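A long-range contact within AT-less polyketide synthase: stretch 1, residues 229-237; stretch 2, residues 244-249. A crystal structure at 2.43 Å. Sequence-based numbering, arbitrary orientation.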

# COMPACT_ATOMS: atom_id res chain seq x y z
N GLN A 229 13.03 -13.37 23.17
CA GLN A 229 14.18 -12.48 22.99
C GLN A 229 14.36 -12.05 21.54
O GLN A 229 15.49 -11.86 21.08
N PHE A 230 13.26 -11.90 20.82
CA PHE A 230 13.32 -11.44 19.43
C PHE A 230 13.41 -9.92 19.37
O PHE A 230 13.80 -9.35 18.35
N ALA A 231 13.04 -9.26 20.47
CA ALA A 231 12.99 -7.80 20.49
C ALA A 231 14.37 -7.19 20.70
O ALA A 231 15.20 -7.75 21.42
N SER A 232 14.61 -6.05 20.06
CA SER A 232 15.86 -5.31 20.26
C SER A 232 15.78 -4.46 21.52
O SER A 232 14.72 -3.96 21.89
N SER A 233 16.93 -4.27 22.17
CA SER A 233 16.98 -3.57 23.44
C SER A 233 16.68 -2.07 23.33
O SER A 233 16.36 -1.43 24.33
N ASP A 234 16.77 -1.54 22.12
CA ASP A 234 16.60 -0.10 21.90
C ASP A 234 15.39 0.22 21.03
O ASP A 234 15.19 1.37 20.63
N GLY A 235 14.59 -0.80 20.73
CA GLY A 235 13.38 -0.61 19.95
C GLY A 235 13.62 -0.10 18.54
O GLY A 235 12.83 0.66 18.00
N ARG A 236 14.73 -0.52 17.95
CA ARG A 236 15.08 -0.10 16.61
C ARG A 236 15.49 -1.30 15.76
O ARG A 236 16.00 -2.29 16.27
N CYS A 237 15.24 -1.20 14.46
CA CYS A 237 15.79 -2.16 13.51
C CYS A 237 17.06 -1.58 12.90
O CYS A 237 17.00 -0.87 11.89
N GLY A 244 22.87 -4.33 16.58
CA GLY A 244 21.51 -4.78 16.36
C GLY A 244 21.27 -6.11 17.04
O GLY A 244 21.89 -7.12 16.69
N ASP A 245 20.37 -6.13 18.02
CA ASP A 245 20.13 -7.34 18.81
C ASP A 245 18.65 -7.73 18.81
O ASP A 245 18.13 -8.21 19.82
N GLY A 246 17.99 -7.52 17.68
CA GLY A 246 16.58 -7.85 17.55
C GLY A 246 15.87 -6.86 16.66
O GLY A 246 16.50 -6.07 15.96
N TYR A 247 14.54 -6.89 16.68
CA TYR A 247 13.76 -5.96 15.87
C TYR A 247 12.73 -5.23 16.72
O TYR A 247 12.57 -5.51 17.91
N VAL A 248 12.05 -4.27 16.10
CA VAL A 248 10.94 -3.57 16.73
C VAL A 248 9.72 -3.70 15.82
O VAL A 248 9.79 -3.42 14.63
N PRO A 249 8.59 -4.18 16.38
CA PRO A 249 7.40 -4.40 15.56
C PRO A 249 6.79 -3.09 15.06
O PRO A 249 6.89 -2.07 15.73

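Where two irregular segments of one chain meet without a sheet to organise them, a few side chains that bond to backbone often do the work of a longer ladder. This contact in an AT-less polyketide synthase is a compact example. Its polar anchor is Asp 245, whose carboxylate grips the start of a tight turn. The CA-to-CB bond of Asp 245 points sideways, but with chi1 at 60° (p) the end of the side chain comes nearer the other stretch, so that both oxygens meet Ser 233: the hydroxyl OG donates to OD2 at 2.7 Å, and the backbone N of Ser 233 donates to OD1 of Asp 245 at 3.1 Å. Ser 233, in the m rotamer, thus offers two donors to one carboxylate. The residues Ser 232 to Gly 235 form a type I turn, closed by a weak bond from Gly 235 N to Ser 232 O at 3.4 Å. Nearby, OD1 of Asp 234 lies 4.4 Å from OD1 of Asp 245, two like charges close together; Asp 234 OD1 also accepts a weak bond from Arg 236 N at 3.4 Å.

Beside this anchor the backbones form a single bridge. Tyr 247 N donates to Phe 230 O at 3.1 Å, and Ser 232 N donates to Tyr 247 O at 3.0 Å. Gly 246 makes this close approach possible: a CB there would point toward the other stretch and clash with Phe 230 O, Ala 231 C and Ser 232 N, and its backbone angles by themselves call for glycine. Ser 232, in the p rotamer, lays its CB 3.4 Å from Gly 246 C while its OG donates to Arg 236 O at 2.9 Å, bracing its own stretch from within.

Two waters extend the polar network. Water 1 donates to Ser 232 O at 3.1 Å and to Tyr 247 O at 2.9 Å, linking the stretches beside the bridge. Water 2 lies between Arg 236 O, 2.9 Å from its oxygen, and Gly 246 O, 2.8 Å away.

Further out, sulfur joins polar and apolar contact. Cys 237 (m) accepts a hydrogen bond on SG from Val 248 N at 3.5 Å, with a nearly straight angle of 167°, and the same SG packs 3.6 Å from Tyr 247 CB and 4.0 Å from Val 248 CG1. Val 248 is the side chain whose CA-to-CB bond points toward the other stretch; in its p rotamer, CG1 comes within 3.2 Å of Gly 235 O and 3.7 Å of Arg 236 CA.

Tyr 247 starts differently. Its CA-to-CB bond points away overall, yet chi1 of 66° (p) brings the ring back, and CE2 settles 3.7 Å from CB of Phe 230. The phenyl ring of Phe 230 (m) leads away, leaving its CB to make that contact. The example shows how side chains with different initial directions can still converge on one interface.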

# COMPACT_ATOMS: atom_id res chain seq x y z
CB GLN A 229 15.46 -13.15 23.50
CG GLN A 229 15.33 -13.78 24.87
CD GLN A 229 16.13 -13.04 25.91
OE1 GLN A 229 15.99 -11.83 26.07
NE2 GLN A 229 16.99 -13.76 26.62
CB PHE A 230 12.09 -11.91 18.64
CG PHE A 230 11.94 -13.40 18.59
CD1 PHE A 230 12.84 -14.18 17.89
CD2 PHE A 230 10.87 -14.01 19.21
CE1 PHE A 230 12.69 -15.55 17.83
CE2 PHE A 230 10.71 -15.39 19.16
CZ PHE A 230 11.63 -16.16 18.46
CB ALA A 231 12.04 -7.33 21.58
CB SER A 232 16.17 -4.44 19.04
OG SER A 232 15.08 -3.59 18.72
CB SER A 233 18.36 -3.75 24.08
OG SER A 233 18.63 -5.12 24.30
CB ASP A 234 17.86 0.49 21.27
CG ASP A 234 18.14 -0.07 19.88
OD1 ASP A 234 17.63 -1.17 19.57
OD2 ASP A 234 18.87 0.58 19.11
CB ARG A 236 16.22 0.92 16.64
CG ARG A 236 15.88 2.24 17.31
CD ARG A 236 14.71 2.92 16.61
NE ARG A 236 14.50 4.29 17.07
CZ ARG A 236 13.89 4.62 18.20
NH1 ARG A 236 13.43 3.67 19.01
NH2 ARG A 236 13.73 5.89 18.53
CB CYS A 237 14.78 -2.51 12.42
SG CYS A 237 13.46 -3.62 12.94
CB ASP A 245 20.63 -7.15 20.24
CG ASP A 245 19.94 -6.01 20.96
OD1 ASP A 245 19.27 -5.19 20.29
OD2 ASP A 245 20.08 -5.92 22.20
CB TYR A 247 13.07 -6.69 14.72
CG TYR A 247 12.00 -7.69 15.12
CD1 TYR A 247 10.69 -7.29 15.35
CD2 TYR A 247 12.30 -9.04 15.24
CE1 TYR A 247 9.71 -8.19 15.70
CE2 TYR A 247 11.32 -9.96 15.60
CZ TYR A 247 10.03 -9.53 15.83
OH TYR A 247 9.05 -10.42 16.18
CB VAL A 248 11.27 -2.08 17.01
CG1 VAL A 248 11.70 -1.36 15.73
CG2 VAL A 248 10.09 -1.38 17.65
CB PRO A 249 6.44 -5.12 16.52
CG PRO A 249 6.90 -4.71 17.87
CD PRO A 249 8.39 -4.57 17.78
O HOH W 1 12.10 -3.83 20.21
O HOH W 2 18.28 -3.93 15.53